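Serine/threonine/tyrosine-interacting protein (Homo sapiens, PDB 2R0B) is a catalytically inactive phosphatase that retains ERK1 and ERK2 in the nucleus and, by binding the F-box of FBXW7, blocks its assembly into an SCF ubiquitin ligase. Local coordinates at residues Q7-G12 against A125-R130; C39-I44 against V61-D66; A46-P51 against H96-I101. All blocks are in the same frame, centred on the assembly; numbering follows the deposited sequence.

How the interactions relate
From the N terminus, strand 7-10 at one border of the central sheet meets helix 120-130 late in the chain, so interaction 1 closes the longest loop and encloses the other two contacts. Interaction 2 pairs strand 36-41 with strand 58-63 at the opposite border, a short excursion whose connecting loop supplies 46-51. That loop reaches forward to 96-101 in interaction 3, so interactions 2 and 3 cross along the chain. Their centres lie about 7 Å apart and they touch directly, with I40 N 3.0 Å from H96 O, where strands 36-41 and 93-96 are neighbours. Interaction 1 sits about 22 Å from interaction 2, centre to centre. Together they tie both sheet borders, a helix and the phosphate-binding loop into one phosphatase-like domain.

Interaction 1: residues Q7-G12 against A125-R130; sequences QEILPG and AYVQER
I9 meets helix 120-130 with both branches of its side chain and with its carbonyl. Its CG2 comes in at the edge of the Y126 ring, 3.9 Å from CE2, and also touches CG2 of V127. The longer branch lays CD1 against CB of R130 at 3.8 Å. The polar link is made by the Y126 hydroxyl, where OH donates to I9 O over 2.7 Å, lying in the carbonyl plane with a C=O...O angle of 158°. R130 packs beside this bond. A bend at chi2 (112°) swings its CD to within 3.6 Å of I9 O, and the chain then runs on so that NH2 sits 3.3 Å above the plane of the Y126 ring, over its centre. The same NH2 donates to Y126 O at 2.8 Å, which fixes the guanidinium over the tyrosine. At the border of the contact, Q7 CG lies 3.5 Å from R130 O, while its OE1 is held by R131. I112 of helix 103-116 backs I9 and V127. I9 and L10 form a classic beta bulge opposite L13, on an outer strand of the helix-flanked sheet found in dual-specificity phosphatases.

Interaction 2: residues C39-I44 against V61-D66; sequences CIRQNI and VLDIAD
V61 sets CG1 over one face of the R41 guanidinium, 3.4 Å from NE. R41 permits this by folding its CG between its own backbone N and carbonyl carbon (chi1 82°), and I49 and A46 also lie against its side chain. L62 follows with a pair of backbone bonds: its N donates to C39 O at 3.0 Å and its O accepts from R41 N at 3.1 Å. On the face of the sheet that I40 and L62 share, their side chains run side by side in the same direction, CG1 to CD1 4.2 Å, and L62 continues onto M78 and T79 of helix 76-88. This is a parallel strand pair, with 58-63 the outermost strand on this side of the five-stranded sheet of the dual-specificity phosphatase fold. D63 points to the same face as R41 and V61. Its OD1 forms a long salt bridge of 3.9 Å with R41 NH2, and OD2 receives a weak, strongly bent bond from N43 ND2 at 2.8 Å (118° at the hydrogen). N43 OD1 in turn accepts from R41 NH2, a closer hold on the guanidinium than the aspartate, which adds only a long-range attraction. I64 N then donates to R41 O at 3.0 Å, and I64 CB packs on I40 CG2. The extended Q42 chain touches A65, with CG 3.7 Å from A65 CA and NE2 near CB. D66 N reaches Q42 through a water, which donates weakly to Q42 OE1, whereas D66 OD1 is held by S102 and N137.

Interaction 3: residues A46-P51 against H96-I101; sequences ANFIKP and HGNAGI. With SO4 (sulfate ion), chain B.
I49 drives its side chain against H96 and N98 at the start of the phosphate-binding loop, the counterpart of the P-loop in active tyrosine phosphatases, where the position of G97 carries the nucleophilic cysteine. CB points toward the loop and branches there. CG2 comes to the edge of the H96 ring, in its plane and 3.6 Å from CE1, and lies 4.0 Å from G97 O. CG1 carries the chain on, and its extended chi2 (173°) projects CD1 against N98 CB at 3.5 Å. N98 also receives the F48 ring, whose edge brings CZ to 3.6 Å from ND2 with ring and amide planes 77° apart; that ND2 is bonded to E45. H96 ND1 donates to G97 O over 3.0 Å, nearly straight and onto a lone pair, while NE2 shares a water with K50 O. An alanine at H96 would probably leave G97 O without its ND1 donor and the water on K50 O without NE2, and open a gap beside I49 CG2. A sulfate, probably from the crystallisation liquor, occupies the loop. G97 CA lies 3.5 Å from sulfate O4, and I101 N donates to sulfate O1 at 2.8 Å.

Interaction 1: residues Q7-G12 against A125-R130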
loop_
_atom_site.group_PDB
_atom_site.type_symbol
_atom_site.label_atom_id
_atom_site.label_comp_id
_atom_site.label_asym_id
_atom_site.label_seq_id
_atom_site.Cartn_x
_atom_site.Cartn_y
_atom_site.Cartn_z
ATOM N N GLN A 7 3.995 2.579 9.496
ATOM C CA GLN A 7 5.356 3.084 9.396
ATOM C C GLN A 7 5.528 3.940 8.151
ATOM O O GLN A 7 4.977 3.612 7.110
ATOM C CB GLN A 7 6.346 1.928 9.340
ATOM C CG GLN A 7 6.525 1.256 10.704
ATOM C CD GLN A 7 5.502 0.173 10.915
ATOM O OE1 GLN A 7 5.239 -0.596 10.004
ATOM N NE2 GLN A 7 4.936 0.091 12.114
ATOM N N GLU A 8 6.297 5.031 8.253
ATOM C CA GLU A 8 6.757 5.739 7.060
ATOM C C GLU A 8 7.814 4.929 6.337
ATOM O O GLU A 8 8.876 4.619 6.888
ATOM C CB GLU A 8 7.283 7.157 7.361
ATOM C CG GLU A 8 7.263 8.068 6.113
ATOM C CD GLU A 8 7.449 9.577 6.396
ATOM O OE1 GLU A 8 7.514 9.999 7.575
ATOM O OE2 GLU A 8 7.539 10.362 5.421
ATOM N N ILE A 9 7.527 4.593 5.089
ATOM C CA ILE A 9 8.403 3.724 4.320
ATOM C C ILE A 9 9.368 4.558 3.488
ATOM O O ILE A 9 10.570 4.251 3.365
ATOM C CB ILE A 9 7.584 2.817 3.397
ATOM C CG1 ILE A 9 6.616 1.919 4.212
ATOM C CG2 ILE A 9 8.505 1.980 2.513
ATOM C CD1 ILE A 9 7.291 1.076 5.306
ATOM N N LEU A 10 8.823 5.595 2.870
ATOM C CA LEU A 10 9.645 6.558 2.173
ATOM C C LEU A 10 8.961 7.903 2.339
ATOM O O LEU A 10 7.840 7.968 2.811
ATOM C CB LEU A 10 9.878 6.178 0.705
ATOM C CG LEU A 10 8.746 6.023 -0.310
ATOM C CD1 LEU A 10 8.493 7.301 -1.094
ATOM C CD2 LEU A 10 9.037 4.879 -1.266
ATOM N N PRO A 11 9.652 8.993 2.004
ATOM C CA PRO A 11 9.018 10.275 2.315
ATOM C C PRO A 11 7.576 10.409 1.811
ATOM O O PRO A 11 7.322 10.386 0.601
ATOM C CB PRO A 11 9.948 11.281 1.666
ATOM C CG PRO A 11 11.270 10.620 1.669
ATOM C CD PRO A 11 10.998 9.158 1.410
ATOM N N GLY A 12 6.633 10.546 2.747
ATOM C CA GLY A 12 5.241 10.740 2.368
ATOM C C GLY A 12 4.435 9.482 2.049
ATOM O O GLY A 12 3.256 9.588 1.693
ATOM N N ALA A 125 13.804 -5.885 0.730
ATOM C CA ALA A 125 14.696 -5.670 1.882
ATOM C C ALA A 125 14.558 -4.271 2.510
ATOM O O ALA A 125 14.589 -4.106 3.736
ATOM C CB ALA A 125 16.155 -5.965 1.477
ATOM N N TYR A 126 14.394 -3.268 1.658
ATOM C CA TYR A 126 14.279 -1.883 2.086
ATOM C C TYR A 126 13.020 -1.731 2.942
ATOM O O TYR A 126 13.028 -1.108 4.012
ATOM C CB TYR A 126 14.243 -0.956 0.851
ATOM C CG TYR A 126 13.956 0.450 1.233
ATOM C CD1 TYR A 126 14.995 1.350 1.445
ATOM C CD2 TYR A 126 12.638 0.888 1.440
ATOM C CE1 TYR A 126 14.734 2.653 1.824
ATOM C CE2 TYR A 126 12.365 2.193 1.830
ATOM C CZ TYR A 126 13.404 3.066 2.016
ATOM O OH TYR A 126 13.137 4.354 2.419
ATOM N N VAL A 127 11.926 -2.312 2.470
ATOM C CA VAL A 127 10.662 -2.174 3.193
ATOM C C VAL A 127 10.670 -2.999 4.475
ATOM O O VAL A 127 10.193 -2.539 5.502
ATOM C CB VAL A 127 9.432 -2.496 2.304
ATOM C CG1 VAL A 127 8.112 -2.431 3.112
ATOM C CG2 VAL A 127 9.384 -1.567 1.153
ATOM N N GLN A 128 11.242 -4.202 4.417
ATOM C CA GLN A 128 11.339 -5.082 5.580
ATOM C C GLN A 128 12.109 -4.409 6.732
ATOM O O GLN A 128 11.797 -4.603 7.919
ATOM C CB GLN A 128 12.036 -6.373 5.150
ATOM C CG GLN A 128 12.027 -7.496 6.161
ATOM C CD GLN A 128 12.801 -8.709 5.647
ATOM O OE1 GLN A 128 13.941 -8.588 5.163
ATOM N NE2 GLN A 128 12.192 -9.879 5.749
ATOM N N GLU A 129 13.100 -3.589 6.392
ATOM C CA GLU A 129 13.879 -2.905 7.425
ATOM C C GLU A 129 13.001 -1.914 8.209
ATOM O O GLU A 129 13.235 -1.677 9.411
ATOM C CB GLU A 129 15.116 -2.218 6.820
ATOM C CG GLU A 129 16.146 -3.214 6.271
ATOM C CD GLU A 129 17.225 -3.638 7.266
ATOM O OE1 GLU A 129 16.957 -3.688 8.499
ATOM O OE2 GLU A 129 18.354 -3.936 6.794
ATOM N N ARG A 130 11.975 -1.380 7.546
ATOM C CA ARG A 130 11.056 -0.409 8.160
ATOM C C ARG A 130 9.832 -1.066 8.805
ATOM O O ARG A 130 9.354 -0.608 9.844
ATOM C CB ARG A 130 10.567 0.588 7.116
ATOM C CG ARG A 130 11.490 1.771 6.867
ATOM C CD ARG A 130 12.089 1.713 5.484
ATOM N NE ARG A 130 13.252 2.592 5.373
ATOM C CZ ARG A 130 14.482 2.192 5.053
ATOM N NH1 ARG A 130 15.450 3.087 4.980
ATOM N NH2 ARG A 130 14.753 0.915 4.785
#

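Interaction 2: residues C39-I44 against V61-D66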
loop_
_atom_site.group_PDB
_atom_site.type_symbol
_atom_site.label_atom_id
_atom_site.label_comp_id
_atom_site.label_asym_id
_atom_site.label_seq_id
_atom_site.Cartn_x
_atom_site.Cartn_y
_atom_site.Cartn_z
ATOM N N CYS A 39 -7.124 1.711 0.542
ATOM C CA CYS A 39 -7.748 0.795 1.518
ATOM C C CYS A 39 -8.001 -0.545 0.809
ATOM O O CYS A 39 -8.864 -0.611 -0.078
ATOM C CB CYS A 39 -9.052 1.443 2.003
ATOM S SG CYS A 39 -10.214 0.341 2.884
ATOM N N ILE A 40 -7.216 -1.579 1.140
ATOM C CA ILE A 40 -7.240 -2.845 0.409
ATOM C C ILE A 40 -7.890 -3.913 1.289
ATOM O O ILE A 40 -7.490 -4.087 2.434
ATOM C CB ILE A 40 -5.820 -3.342 0.061
ATOM C CG1 ILE A 40 -5.094 -2.359 -0.865
ATOM C CG2 ILE A 40 -5.886 -4.771 -0.561
ATOM C CD1 ILE A 40 -3.560 -2.391 -0.699
ATOM N N ARG A 41 -8.857 -4.636 0.741
ATOM C CA ARG A 41 -9.569 -5.675 1.486
ATOM C C ARG A 41 -10.386 -6.539 0.525
ATOM O O ARG A 41 -10.654 -6.111 -0.604
ATOM C CB ARG A 41 -10.468 -5.027 2.552
ATOM C CG ARG A 41 -11.840 -4.499 2.095
ATOM C CD ARG A 41 -11.841 -3.460 0.969
ATOM N NE ARG A 41 -13.215 -3.117 0.616
ATOM C CZ ARG A 41 -13.961 -3.774 -0.263
ATOM N NH1 ARG A 41 -15.220 -3.387 -0.463
ATOM N NH2 ARG A 41 -13.467 -4.811 -0.941
ATOM N N GLN A 42 -10.747 -7.753 0.959
ATOM C CA GLN A 42 -11.731 -8.584 0.254
ATOM C C GLN A 42 -13.099 -8.058 0.599
ATOM O O GLN A 42 -13.289 -7.472 1.653
ATOM C CB GLN A 42 -11.725 -10.029 0.777
ATOM C CG GLN A 42 -10.469 -10.826 0.652
ATOM C CD GLN A 42 -10.709 -12.269 1.095
ATOM O OE1 GLN A 42 -10.348 -12.659 2.204
ATOM N NE2 GLN A 42 -11.359 -13.050 0.237
ATOM N N ASN A 43 -14.089 -8.337 -0.239
ATOM C CA ASN A 43 -15.431 -7.893 0.075
ATOM C C ASN A 43 -15.918 -8.442 1.426
ATOM O O ASN A 43 -16.593 -7.732 2.176
ATOM C CB ASN A 43 -16.397 -8.233 -1.057
ATOM C CG ASN A 43 -16.110 -7.441 -2.317
ATOM O OD1 ASN A 43 -15.709 -6.269 -2.262
ATOM N ND2 ASN A 43 -16.305 -8.088 -3.478
ATOM N N ILE A 44 -15.519 -9.677 1.751
ATOM C CA ILE A 44 -15.900 -10.296 3.028
ATOM C C ILE A 44 -15.276 -9.617 4.254
ATOM O O ILE A 44 -15.806 -9.768 5.355
ATOM C CB ILE A 44 -15.616 -11.834 3.122
ATOM C CG1 ILE A 44 -14.137 -12.146 2.906
ATOM C CG2 ILE A 44 -16.510 -12.613 2.148
ATOM C CD1 ILE A 44 -13.761 -13.577 3.246
ATOM N N VAL A 61 -10.213 2.305 -2.980
ATOM C CA VAL A 61 -10.584 1.012 -2.362
ATOM C C VAL A 61 -10.392 -0.113 -3.370
ATOM O O VAL A 61 -10.949 -0.072 -4.472
ATOM C CB VAL A 61 -12.045 1.024 -1.836
ATOM C CG1 VAL A 61 -12.439 -0.344 -1.282
ATOM C CG2 VAL A 61 -12.241 2.101 -0.793
ATOM N N LEU A 62 -9.607 -1.120 -2.982
ATOM C CA LEU A 62 -9.249 -2.216 -3.883
ATOM C C LEU A 62 -9.728 -3.528 -3.298
ATOM O O LEU A 62 -9.267 -3.961 -2.235
ATOM C CB LEU A 62 -7.727 -2.292 -4.125
ATOM C CG LEU A 62 -7.028 -1.090 -4.763
ATOM C CD1 LEU A 62 -5.510 -1.292 -4.856
ATOM C CD2 LEU A 62 -7.603 -0.726 -6.131
ATOM N N ASP A 63 -10.664 -4.141 -4.004
ATOM C CA ASP A 63 -11.196 -5.448 -3.627
ATOM C C ASP A 63 -10.200 -6.522 -4.088
ATOM O O ASP A 63 -10.172 -6.927 -5.264
ATOM C CB ASP A 63 -12.583 -5.602 -4.251
ATOM C CG ASP A 63 -13.126 -7.011 -4.162
ATOM O OD1 ASP A 63 -12.682 -7.776 -3.281
ATOM O OD2 ASP A 63 -14.032 -7.361 -4.972
ATOM N N ILE A 64 -9.363 -6.969 -3.152
ATOM C CA ILE A 64 -8.262 -7.903 -3.461
ATOM C C ILE A 64 -8.180 -8.976 -2.384
ATOM O O ILE A 64 -8.184 -8.642 -1.196
ATOM C CB ILE A 64 -6.881 -7.157 -3.498
ATOM C CG1 ILE A 64 -6.845 -6.153 -4.667
ATOM C CG2 ILE A 64 -5.712 -8.180 -3.585
ATOM C CD1 ILE A 64 -5.667 -5.231 -4.733
ATOM N N ALA A 65 -8.116 -10.247 -2.790
ATOM C CA ALA A 65 -7.851 -11.358 -1.861
ATOM C C ALA A 65 -6.360 -11.595 -1.661
ATOM O O ALA A 65 -5.566 -11.434 -2.605
ATOM C CB ALA A 65 -8.493 -12.617 -2.377
ATOM N N ASP A 66 -5.971 -11.979 -0.446
ATOM C CA ASP A 66 -4.576 -12.352 -0.176
ATOM C C ASP A 66 -4.300 -13.820 -0.493
ATOM O O ASP A 66 -4.257 -14.676 0.393
ATOM C CB ASP A 66 -4.160 -12.018 1.266
ATOM C CG ASP A 66 -2.686 -12.296 1.525
ATOM O OD1 ASP A 66 -1.895 -12.228 0.560
ATOM O OD2 ASP A 66 -2.311 -12.577 2.686
HETATM O O HOH W 1 -7.676 -12.549 1.947
#

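Interaction 3: residues A46-P51 against H96-I101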
loop_
_atom_site.group_PDB
_atom_site.type_symbol
_atom_site.label_atom_id
_atom_site.label_comp_id
_atom_site.label_asym_id
_atom_site.label_seq_id
_atom_site.Cartn_x
_atom_site.Cartn_y
_atom_site.Cartn_z
ATOM N N ALA A 46 -15.058 -6.271 4.327
ATOM C CA ALA A 46 -15.540 -4.886 4.268
ATOM C C ALA A 46 -16.378 -4.425 5.487
ATOM O O ALA A 46 -16.590 -3.229 5.678
ATOM C CB ALA A 46 -16.262 -4.607 2.923
ATOM N N ASN A 47 -16.788 -5.364 6.341
ATOM C CA ASN A 47 -17.393 -4.997 7.640
ATOM C C ASN A 47 -16.431 -4.298 8.603
ATOM O O ASN A 47 -16.857 -3.477 9.419
ATOM C CB ASN A 47 -18.059 -6.201 8.351
ATOM C CG ASN A 47 -17.131 -7.427 8.505
ATOM O OD1 ASN A 47 -16.242 -7.678 7.676
ATOM N ND2 ASN A 47 -17.371 -8.221 9.557
ATOM N N PHE A 48 -15.142 -4.633 8.544
ATOM C CA PHE A 48 -14.194 -4.005 9.457
ATOM C C PHE A 48 -13.063 -3.243 8.765
ATOM O O PHE A 48 -12.337 -2.503 9.424
ATOM C CB PHE A 48 -13.647 -4.995 10.499
ATOM C CG PHE A 48 -12.750 -6.069 9.932
ATOM C CD1 PHE A 48 -11.385 -5.995 10.084
ATOM C CD2 PHE A 48 -13.281 -7.189 9.314
ATOM C CE1 PHE A 48 -10.543 -6.985 9.626
ATOM C CE2 PHE A 48 -12.443 -8.205 8.828
ATOM C CZ PHE A 48 -11.059 -8.104 8.976
ATOM N N ILE A 49 -12.922 -3.419 7.448
ATOM C CA ILE A 49 -11.912 -2.699 6.680
ATOM C C ILE A 49 -12.614 -1.859 5.606
ATOM O O ILE A 49 -13.096 -2.380 4.591
ATOM C CB ILE A 49 -10.866 -3.605 6.021
ATOM C CG1 ILE A 49 -10.220 -4.555 7.017
ATOM C CG2 ILE A 49 -9.740 -2.751 5.384
ATOM C CD1 ILE A 49 -9.317 -5.558 6.351
ATOM N N LYS A 50 -12.647 -0.559 5.840
ATOM C CA LYS A 50 -13.442 0.348 5.026
ATOM C C LYS A 50 -13.005 1.802 5.228
ATOM O O LYS A 50 -12.309 2.114 6.195
ATOM C CB LYS A 50 -14.919 0.191 5.406
ATOM C CG LYS A 50 -15.282 0.890 6.708
ATOM C CD LYS A 50 -16.739 0.681 7.062
ATOM C CE LYS A 50 -16.926 -0.458 8.032
ATOM N NZ LYS A 50 -16.642 -0.046 9.458
ATOM N N PRO A 51 -13.387 2.698 4.310
ATOM C CA PRO A 51 -13.093 4.122 4.551
ATOM C C PRO A 51 -13.845 4.641 5.769
ATOM O O PRO A 51 -15.074 4.462 5.867
ATOM C CB PRO A 51 -13.598 4.796 3.276
ATOM C CG PRO A 51 -13.558 3.745 2.264
ATOM C CD PRO A 51 -13.988 2.503 2.977
ATOM N N HIS A 96 -2.946 0.648 3.312
ATOM C CA HIS A 96 -3.228 -0.334 4.339
ATOM C C HIS A 96 -4.004 -1.512 3.777
ATOM O O HIS A 96 -4.733 -1.380 2.779
ATOM C CB HIS A 96 -3.923 0.299 5.574
ATOM C CG HIS A 96 -5.393 0.543 5.400
ATOM N ND1 HIS A 96 -6.325 -0.479 5.420
ATOM C CD2 HIS A 96 -6.090 1.691 5.201
ATOM C CE1 HIS A 96 -7.530 0.035 5.242
ATOM N NE2 HIS A 96 -7.416 1.344 5.115
ATOM N N GLY A 97 -3.808 -2.672 4.408
ATOM C CA GLY A 97 -4.579 -3.850 4.085
ATOM C C GLY A 97 -5.312 -4.257 5.349
ATOM O O GLY A 97 -5.888 -3.414 6.048
ATOM N N ASN A 98 -5.295 -5.555 5.649
ATOM C CA ASN A 98 -5.770 -6.051 6.927
ATOM C C ASN A 98 -4.584 -6.072 7.895
ATOM O O ASN A 98 -4.532 -5.272 8.842
ATOM C CB ASN A 98 -6.396 -7.440 6.720
ATOM C CG ASN A 98 -6.895 -8.068 7.998
ATOM O OD1 ASN A 98 -6.472 -7.700 9.095
ATOM N ND2 ASN A 98 -7.785 -9.065 7.865
ATOM N N ALA A 99 -3.615 -6.942 7.615
ATOM C CA ALA A 99 -2.442 -7.127 8.461
ATOM C C ALA A 99 -1.272 -6.208 8.089
ATOM O O ALA A 99 -0.381 -6.023 8.906
ATOM C CB ALA A 99 -1.967 -8.621 8.447
ATOM N N GLY A 100 -1.268 -5.625 6.883
ATOM C CA GLY A 100 -0.110 -4.840 6.434
ATOM C C GLY A 100 1.091 -5.749 6.172
ATOM O O GLY A 100 2.243 -5.383 6.437
ATOM N N ILE A 101 0.831 -6.931 5.632
ATOM C CA ILE A 101 1.896 -7.918 5.443
ATOM C C ILE A 101 2.105 -8.304 3.987
ATOM O O ILE A 101 3.241 -8.392 3.520
ATOM C CB ILE A 101 1.662 -9.165 6.296
ATOM C CG1 ILE A 101 1.808 -8.789 7.775
ATOM C CG2 ILE A 101 2.609 -10.315 5.896
ATOM C CD1 ILE A 101 1.594 -9.931 8.746
HETATM S S SO4 B . -2.521 -7.719 3.945
HETATM O O1 SO4 B . -1.503 -8.303 4.818
HETATM O O2 SO4 B . -2.646 -8.623 2.808
HETATM O O3 SO4 B . -3.827 -7.672 4.596
HETATM O O4 SO4 B . -2.153 -6.371 3.514
HETATM O O HOH W 2 -9.561 2.618 6.098
#